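Local coordinates for myosin-I heavy chain (Dictyostelium discoideum, PDB 5EJQ), which is an actin-based, ATP-driven motor of class VII involved in the early steps of phagocytosis and adhesion, represented here by a MyTH4-FERM unit of its tail, at residues 290-295 / 489-494; 254-259 / 485-490; 313-318 / 399-404. The protein carries 3 engineered substitutions. All coordinates share one frame; numbering follows the deposited sequence. Where two conformers were deposited one is given.

Interaction 1: residues 290-295 / 489-494; sequences KKKLFF and VSLIKE. With SER (serine), chain C.
Lys-292, Leu-293 and Phe-295 pack against Ser-490, Leu-491 and Glu-494 in a mixed polar and apolar contact between the segment leaving strand 285-291 and the C-terminal helix 485-506. The backbones come closest at Leu-293 and Leu-491, whose CA atoms are 7.5 Å apart. Lys-292 reaches across to the helix. With CG anti to the backbone N (chi1 179°) and every later torsion also near 180°, its chain runs straight, and NZ donates a hydrogen bond to Ser-490 OG at 2.8 Å. The same ammonium group makes a salt bridge with Asp-256, so the buried charge has an acidic partner as well as a hydroxyl. On its way the lysine chain passes Leu-491, its CE 3.8 Å from CD2 of that leucine. In FERM modules the F1 lobe is ubiquitin-like and the F3 lobe ends in a long helix; strand 285-291 belongs to F1 and helix 485-506 is the closing helix of F3, so this is an F1-F3 seam. Leu-293 supplies the apolar part of the contact: CD2 lies 3.6 Å from Leu-491 CD2 and 3.7 Å from Glu-494 CB, its side chain meeting the glutamate stem at about a right angle. Farther along, the Phe-295 ring brings CZ to 3.8 Å from Glu-494 O, approaching obliquely, while Leu-293 CB sits over one face of the ring near its rim. Tyr-498 stacks on Phe-295, and Tyr-495 meets it edge-to-face, extending the contact down the helix. Leu-491 also reaches Val-412 and Leu-431 on the neighbouring antiparallel strands.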
# COMPACT_ATOMS: atom_id res chain seq x y z
N LYS A 290 -4.27 10.65 -1.96
CA LYS A 290 -4.71 11.84 -1.21
C LYS A 290 -3.56 12.55 -0.53
O LYS A 290 -2.52 11.95 -0.28
CB LYS A 290 -5.71 11.43 -0.12
CG LYS A 290 -7.06 10.94 -0.61
CD LYS A 290 -7.96 10.55 0.55
CE LYS A 290 -9.12 11.49 0.70
NZ LYS A 290 -9.82 11.29 1.99
N LYS A 291 -3.78 13.82 -0.16
CA LYS A 291 -2.82 14.64 0.58
C LYS A 291 -2.92 14.28 2.06
O LYS A 291 -3.98 14.39 2.67
CB LYS A 291 -3.07 16.14 0.34
CG LYS A 291 -1.91 16.99 0.84
CD LYS A 291 -1.94 18.45 0.34
CE LYS A 291 -0.72 19.15 0.93
NZ LYS A 291 -0.50 20.51 0.36
N LYS A 292 -1.80 13.81 2.61
CA LYS A 292 -1.71 13.37 3.99
C LYS A 292 -1.03 14.42 4.86
O LYS A 292 -1.51 14.67 5.95
CB LYS A 292 -0.94 12.03 4.06
CG LYS A 292 -0.78 11.49 5.48
CD LYS A 292 0.14 10.26 5.53
CE LYS A 292 0.41 9.82 6.94
NZ LYS A 292 1.16 8.53 6.97
N LEU A 293 0.09 14.98 4.39
CA LEU A 293 0.92 15.92 5.13
C LEU A 293 0.89 17.33 4.58
O LEU A 293 0.96 17.54 3.37
CB LEU A 293 2.36 15.39 5.19
CG LEU A 293 2.50 14.04 5.93
CD1 LEU A 293 3.77 13.33 5.52
CD2 LEU A 293 2.44 14.25 7.44
N PHE A 294 0.81 18.31 5.49
CA PHE A 294 0.70 19.73 5.15
C PHE A 294 1.89 20.53 5.65
O PHE A 294 1.84 21.14 6.72
CB PHE A 294 -0.64 20.28 5.66
CG PHE A 294 -1.81 19.57 5.02
CD1 PHE A 294 -2.27 18.36 5.51
CD2 PHE A 294 -2.42 20.10 3.88
CE1 PHE A 294 -3.33 17.69 4.90
CE2 PHE A 294 -3.50 19.45 3.30
CZ PHE A 294 -3.94 18.25 3.80
N PHE A 295 2.98 20.50 4.90
CA PHE A 295 4.21 21.20 5.25
C PHE A 295 4.24 22.56 4.55
O PHE A 295 3.86 22.66 3.37
CB PHE A 295 5.45 20.35 4.88
CG PHE A 295 5.58 18.99 5.56
CD1 PHE A 295 5.05 18.77 6.83
CD2 PHE A 295 6.29 17.96 4.95
CE1 PHE A 295 5.21 17.53 7.47
CE2 PHE A 295 6.44 16.72 5.59
CZ PHE A 295 5.91 16.52 6.85
N VAL A 489 0.08 8.04 14.68
CA VAL A 489 1.48 7.89 15.07
C VAL A 489 2.39 8.46 13.97
O VAL A 489 3.30 9.23 14.29
CB VAL A 489 1.84 6.42 15.45
CG1 VAL A 489 3.34 6.23 15.62
CG2 VAL A 489 1.11 6.00 16.73
N SER A 490 2.15 8.09 12.69
CA SER A 490 3.03 8.58 11.61
C SER A 490 2.90 10.10 11.44
O SER A 490 3.90 10.74 11.15
CB SER A 490 2.78 7.85 10.29
OG SER A 490 1.55 8.23 9.70
N LEU A 491 1.70 10.66 11.65
CA LEU A 491 1.51 12.11 11.52
C LEU A 491 2.32 12.85 12.61
O LEU A 491 3.01 13.81 12.30
CB LEU A 491 0.02 12.48 11.60
CG LEU A 491 -0.84 12.07 10.40
CD1 LEU A 491 -2.33 12.28 10.71
CD2 LEU A 491 -0.43 12.84 9.12
N ILE A 492 2.30 12.35 13.86
CA ILE A 492 3.07 12.94 14.94
C ILE A 492 4.56 12.88 14.63
O ILE A 492 5.24 13.89 14.79
CB ILE A 492 2.70 12.33 16.33
CG1 ILE A 492 1.26 12.70 16.72
CG2 ILE A 492 3.71 12.75 17.44
CD1 ILE A 492 0.60 11.80 17.83
N LYS A 493 5.05 11.74 14.13
CA LYS A 493 6.46 11.55 13.78
C LYS A 493 6.90 12.42 12.60
O LYS A 493 7.98 13.00 12.66
CB LYS A 493 6.76 10.06 13.47
CG LYS A 493 6.64 9.17 14.71
CD LYS A 493 7.27 7.79 14.53
CE LYS A 493 6.91 6.80 15.63
NZ LYS A 493 7.23 7.29 17.00
N GLU A 494 6.09 12.46 11.50
CA GLU A 494 6.41 13.26 10.30
C GLU A 494 6.45 14.76 10.58
O GLU A 494 7.38 15.42 10.13
CB GLU A 494 5.47 12.93 9.12
CG GLU A 494 5.64 11.54 8.51
CD GLU A 494 6.92 11.20 7.76
OE1 GLU A 494 7.83 12.05 7.65
OE2 GLU A 494 7.01 10.04 7.28
N SER C . 3.34 1.92 13.35
CA SER C . 2.78 2.56 14.54
C SER C . 3.70 2.44 15.78
O SER C . 4.94 2.42 15.59
CB SER C . 1.36 2.05 14.82
OG SER C . 1.30 0.64 15.02
OXT SER C . 3.20 2.46 16.93

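Interaction 2: residues 254-259 / 485-490; sequences ERDIAP and VQKLVS. With SER (serine), chain C.
Residues 254-259, running from a short edge strand into a loop, come within 5.5 Å of the first turns of helix 485-506, measured between the CA atoms of Asp-256 and Lys-487. That proximity lets Asp-256 CB touch Lys-487 CB at 3.8 Å, close to the helix backbone. Gln-486 reaches back along an extended chain (chi1 178°) and crosses the aspartate at about a right angle. Its NE2 donates to Asp-256 OD2 at 3.1 Å with an N-H...O angle of 150°. OD2 accepts through its anti lone pair, the one away from OD1; it is tilted from the amide plane, and the amide and carboxylate planes are 74° apart. The other carboxylate oxygen, OD1, forms a salt bridge with Lys-292 and accepts a bond from a water at 2.8 Å. Lys-487, bent at its last torsion, donates from NZ to that water, so its link to the aspartate is indirect. Several partners thus hold the carboxylate's rotation, and the nearby positive charges probably favour its ionised form. Ser-490 OG, whose other partner is Lys-292, donates to Lys-487 O at 3.0 Å within the helix. On the helix flank, Gln-486 CA lies 3.6 Å from CB of a bound serine. The contact joins the edge strand 253-255 of the ubiquitin-like F1 sheet to the final helix, with Ile-257, pointing away from that helix, resting on Cys-222 of helix 222-232 and Leu-488 on strand 426-432.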
# COMPACT_ATOMS: atom_id res chain seq x y z
N GLU A 254 -11.35 4.39 5.21
CA GLU A 254 -9.97 4.60 4.79
C GLU A 254 -8.96 4.23 5.84
O GLU A 254 -9.16 4.50 7.02
CB GLU A 254 -9.76 6.04 4.32
CG GLU A 254 -10.73 6.48 3.23
CD GLU A 254 -10.46 7.84 2.60
OE1 GLU A 254 -9.90 8.73 3.28
OE2 GLU A 254 -10.85 8.01 1.43
N ARG A 255 -7.87 3.57 5.41
CA ARG A 255 -6.76 3.18 6.28
C ARG A 255 -5.45 3.59 5.64
O ARG A 255 -5.25 3.41 4.43
CB ARG A 255 -6.75 1.68 6.61
CG ARG A 255 -7.96 1.17 7.41
CD ARG A 255 -8.01 1.64 8.87
NE ARG A 255 -6.83 1.22 9.64
CZ ARG A 255 -6.76 0.13 10.40
NH1 ARG A 255 -7.80 -0.67 10.52
NH2 ARG A 255 -5.64 -0.15 11.05
N ASP A 256 -4.54 4.12 6.46
CA ASP A 256 -3.20 4.54 6.07
C ASP A 256 -2.36 3.34 5.65
O ASP A 256 -2.46 2.26 6.23
CB ASP A 256 -2.52 5.21 7.29
CG ASP A 256 -1.10 5.71 7.07
OD1 ASP A 256 -0.94 6.78 6.47
OD2 ASP A 256 -0.15 5.03 7.54
N ILE A 257 -1.52 3.55 4.63
CA ILE A 257 -0.56 2.56 4.17
C ILE A 257 0.78 3.22 4.47
O ILE A 257 1.05 4.32 3.96
CB ILE A 257 -0.71 2.19 2.66
CG1 ILE A 257 -2.15 1.64 2.33
CG2 ILE A 257 0.38 1.20 2.23
CD1 ILE A 257 -2.50 1.56 0.77
N ALA A 258 1.61 2.57 5.31
CA ALA A 258 2.94 3.05 5.69
C ALA A 258 3.87 3.22 4.44
O ALA A 258 3.68 2.49 3.44
CB ALA A 258 3.56 2.09 6.71
N PRO A 259 4.89 4.14 4.47
CA PRO A 259 5.74 4.34 3.27
C PRO A 259 6.47 3.10 2.74
O PRO A 259 6.65 2.99 1.53
CB PRO A 259 6.73 5.44 3.69
CG PRO A 259 6.05 6.15 4.83
CD PRO A 259 5.23 5.10 5.54
N VAL A 485 -4.53 4.03 14.34
CA VAL A 485 -3.42 4.43 15.21
C VAL A 485 -2.15 4.70 14.39
O VAL A 485 -1.45 5.68 14.64
CB VAL A 485 -3.18 3.36 16.31
CG1 VAL A 485 -1.91 3.64 17.11
CG2 VAL A 485 -4.39 3.24 17.23
N GLN A 486 -1.86 3.85 13.39
CA GLN A 486 -0.70 3.99 12.52
C GLN A 486 -0.67 5.38 11.86
O GLN A 486 0.39 6.02 11.83
CB GLN A 486 -0.69 2.88 11.48
CG GLN A 486 0.48 2.96 10.47
CD GLN A 486 0.40 1.82 9.50
OE1 GLN A 486 0.81 0.71 9.81
NE2 GLN A 486 -0.23 2.04 8.36
N LYS A 487 -1.83 5.86 11.37
CA LYS A 487 -1.96 7.19 10.76
C LYS A 487 -1.60 8.27 11.79
O LYS A 487 -0.75 9.08 11.51
CB LYS A 487 -3.38 7.42 10.20
CG LYS A 487 -3.50 8.71 9.38
CD LYS A 487 -4.95 9.09 9.13
CE LYS A 487 -5.13 10.49 8.57
NZ LYS A 487 -4.90 10.58 7.10
N LEU A 488 -2.22 8.25 12.98
CA LEU A 488 -1.95 9.23 14.03
C LEU A 488 -0.49 9.23 14.44
O LEU A 488 0.12 10.30 14.54
CB LEU A 488 -2.88 8.99 15.24
CG LEU A 488 -2.84 10.04 16.38
CD1 LEU A 488 -2.87 11.47 15.83
CD2 LEU A 488 -4.00 9.79 17.37
N VAL A 489 0.08 8.04 14.68
CA VAL A 489 1.48 7.89 15.07
C VAL A 489 2.39 8.46 13.97
O VAL A 489 3.30 9.23 14.29
CB VAL A 489 1.84 6.42 15.45
CG1 VAL A 489 3.34 6.23 15.62
CG2 VAL A 489 1.11 6.00 16.73
N SER A 490 2.15 8.09 12.69
CA SER A 490 3.03 8.58 11.61
C SER A 490 2.90 10.10 11.44
O SER A 490 3.90 10.74 11.15
CB SER A 490 2.78 7.85 10.29
OG SER A 490 1.55 8.23 9.70
N SER C . 3.34 1.92 13.35
CA SER C . 2.78 2.56 14.54
C SER C . 3.70 2.44 15.78
O SER C . 4.94 2.42 15.59
CB SER C . 1.36 2.05 14.82
OG SER C . 1.30 0.64 15.02
OXT SER C . 3.20 2.46 16.93
O HOH W 1 -3.29 8.24 5.93

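Interaction 3: residues 313-318 / 399-404; sequences FYYHQL and QLLEKH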
# COMPACT_ATOMS: atom_id res chain seq x y z
N PHE A 313 -6.12 19.06 -6.43
CA PHE A 313 -6.45 17.79 -5.80
C PHE A 313 -6.86 17.99 -4.35
O PHE A 313 -7.83 17.39 -3.91
CB PHE A 313 -5.30 16.77 -5.89
CG PHE A 313 -5.11 16.15 -7.25
CD1 PHE A 313 -6.15 15.47 -7.87
CD2 PHE A 313 -3.87 16.20 -7.89
CE1 PHE A 313 -5.97 14.88 -9.12
CE2 PHE A 313 -3.69 15.60 -9.14
CZ PHE A 313 -4.74 14.96 -9.75
N TYR A 314 -6.16 18.85 -3.61
CA TYR A 314 -6.53 19.09 -2.21
C TYR A 314 -7.93 19.72 -2.04
O TYR A 314 -8.65 19.33 -1.10
CB TYR A 314 -5.46 19.91 -1.46
CG TYR A 314 -5.87 20.22 -0.04
CD1 TYR A 314 -6.22 19.20 0.85
CD2 TYR A 314 -5.94 21.54 0.42
CE1 TYR A 314 -6.67 19.49 2.13
CE2 TYR A 314 -6.29 21.83 1.74
CZ TYR A 314 -6.63 20.79 2.60
OH TYR A 314 -7.00 21.02 3.89
N TYR A 315 -8.34 20.66 -2.94
CA TYR A 315 -9.66 21.32 -2.84
C TYR A 315 -10.80 20.32 -2.90
O TYR A 315 -11.76 20.49 -2.16
CB TYR A 315 -9.84 22.47 -3.85
CG TYR A 315 -8.81 23.57 -3.72
CD1 TYR A 315 -8.36 23.99 -2.47
CD2 TYR A 315 -8.28 24.20 -4.85
CE1 TYR A 315 -7.37 24.97 -2.34
CE2 TYR A 315 -7.30 25.19 -4.73
CZ TYR A 315 -6.86 25.58 -3.48
OH TYR A 315 -5.93 26.58 -3.35
N HIS A 316 -10.67 19.26 -3.74
CA HIS A 316 -11.68 18.19 -3.85
C HIS A 316 -11.75 17.41 -2.53
O HIS A 316 -12.83 17.13 -2.03
CB HIS A 316 -11.35 17.24 -5.03
CG HIS A 316 -11.59 17.82 -6.39
ND1 HIS A 316 -12.87 17.99 -6.90
CD2 HIS A 316 -10.70 18.26 -7.31
CE1 HIS A 316 -12.71 18.53 -8.10
NE2 HIS A 316 -11.43 18.73 -8.38
N GLN A 317 -10.58 17.03 -1.99
CA GLN A 317 -10.43 16.30 -0.72
C GLN A 317 -11.02 17.08 0.45
O GLN A 317 -11.76 16.52 1.24
CB GLN A 317 -8.94 16.02 -0.47
CG GLN A 317 -8.59 15.54 0.95
CD GLN A 317 -7.12 15.23 1.09
OE1 GLN A 317 -6.45 14.85 0.13
NE2 GLN A 317 -6.59 15.36 2.30
N LEU A 318 -10.64 18.36 0.60
CA LEU A 318 -11.12 19.21 1.69
C LEU A 318 -12.64 19.43 1.59
O LEU A 318 -13.34 19.28 2.59
CB LEU A 318 -10.37 20.55 1.75
CG LEU A 318 -10.79 21.53 2.89
CD1 LEU A 318 -10.69 20.87 4.29
CD2 LEU A 318 -9.97 22.78 2.85
N GLN A 399 -11.54 30.30 -1.37
CA GLN A 399 -11.35 31.20 -0.22
C GLN A 399 -12.10 30.67 0.98
O GLN A 399 -11.57 30.69 2.08
CB GLN A 399 -11.82 32.64 -0.52
CG GLN A 399 -11.11 33.33 -1.68
CD GLN A 399 -9.70 33.82 -1.41
OE1 GLN A 399 -9.13 33.65 -0.32
NE2 GLN A 399 -9.11 34.44 -2.43
N LEU A 400 -13.34 30.19 0.77
CA LEU A 400 -14.18 29.64 1.83
C LEU A 400 -13.62 28.33 2.39
O LEU A 400 -13.72 28.11 3.59
CB LEU A 400 -15.62 29.43 1.38
CG LEU A 400 -16.55 30.64 1.32
CD1 LEU A 400 -17.91 30.22 0.83
CD2 LEU A 400 -16.72 31.29 2.68
N LEU A 401 -13.00 27.48 1.53
CA LEU A 401 -12.37 26.21 1.94
C LEU A 401 -11.13 26.53 2.78
O LEU A 401 -10.96 25.95 3.85
CB LEU A 401 -11.98 25.36 0.70
CG LEU A 401 -13.12 24.73 -0.14
CD1 LEU A 401 -12.57 24.10 -1.40
CD2 LEU A 401 -13.94 23.71 0.68
N GLU A 402 -10.29 27.47 2.29
CA GLU A 402 -9.05 27.91 2.92
C GLU A 402 -9.27 28.61 4.25
O GLU A 402 -8.39 28.54 5.12
CB GLU A 402 -8.18 28.75 1.98
CG GLU A 402 -7.49 27.91 0.91
CD GLU A 402 -6.42 26.91 1.33
OE1 GLU A 402 -5.89 27.03 2.46
OE2 GLU A 402 -6.07 26.03 0.51
N LYS A 403 -10.44 29.25 4.43
CA LYS A 403 -10.73 29.93 5.69
C LYS A 403 -11.27 28.97 6.76
O LYS A 403 -11.39 29.37 7.91
CB LYS A 403 -11.70 31.11 5.48
CG LYS A 403 -11.02 32.35 4.93
CD LYS A 403 -12.03 33.47 4.70
CE LYS A 403 -11.39 34.69 4.09
NZ LYS A 403 -10.50 35.40 5.07
N HIS A 404 -11.64 27.73 6.40
CA HIS A 404 -12.15 26.78 7.39
C HIS A 404 -11.05 26.39 8.41
O HIS A 404 -9.92 26.26 7.98
CB HIS A 404 -12.70 25.51 6.72
CG HIS A 404 -13.55 24.72 7.65
ND1 HIS A 404 -13.00 23.77 8.49
CD2 HIS A 404 -14.87 24.84 7.92
CE1 HIS A 404 -14.00 23.31 9.22
NE2 HIS A 404 -15.15 23.92 8.90
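The rings of Tyr-314 and Tyr-315 both present an edge to the Glu-402 carboxylate, and Leu-318 CB covers one face of Tyr-314, 3.8 Å above its plane and offset toward the rim. Glu-402 OE2 lies in the plane of the Tyr-315 ring, 3.3 Å from CE1, with the carboxylate turned 85° against the ring. This places the oxygen beside an aromatic C-H, where the ring's edge is slightly positive. The glutamate chain, bent at its second torsion (chi2 -67°), curls back to bring OE2 there. Tyr-314 offers CE2 to the same oxygen at a looser distance, its OH being hydrogen-bonded to the backbone N of Asn-408. Helices 304-322 and 390-402 lie within the FERM central domain, the all-helical F2 lobe, and here they meet through a buried leucine pair. Leu-401 points at the first helix and sets CD1 against Tyr-315, 4.0 Å from CB and 3.8 Å from the carbonyl O. Leu-318 slides past it in the opposite direction, putting CD2 3.9 Å from Leu-401 CB and 3.5 Å from Leu-401 O. Leu-401 also touches Phe-319 and Leu-322 farther along helix 304-322, and Ile-337 of helix 331-346.

Interactions 1 and 2 are neighbouring parts of one F1-F3 seam: their centres are 9 Å apart, they share Val-489 and Ser-490, and two salt bridges tie their F1 segments together, Lys-292 NZ to Asp-256 OD1 at 2.8 Å and Lys-290 NZ to Glu-254 OE1 at 2.9 Å. Both touch the bound serine through helix 485-506. Interaction 3, inside the F2 lobe, is centred about 17 Å from interaction 1 but joined to it: Lys-291 O probably accepts a hydrogen bond from Gln-317 NE2 at 2.8 Å, and Phe-294 meets Tyr-314 edge-to-face. Interactions 2 and 3 do not touch, their nearest atoms being about 7 Å apart; residues 290-295 contact both F2 helix 304-322 and the F3 helix.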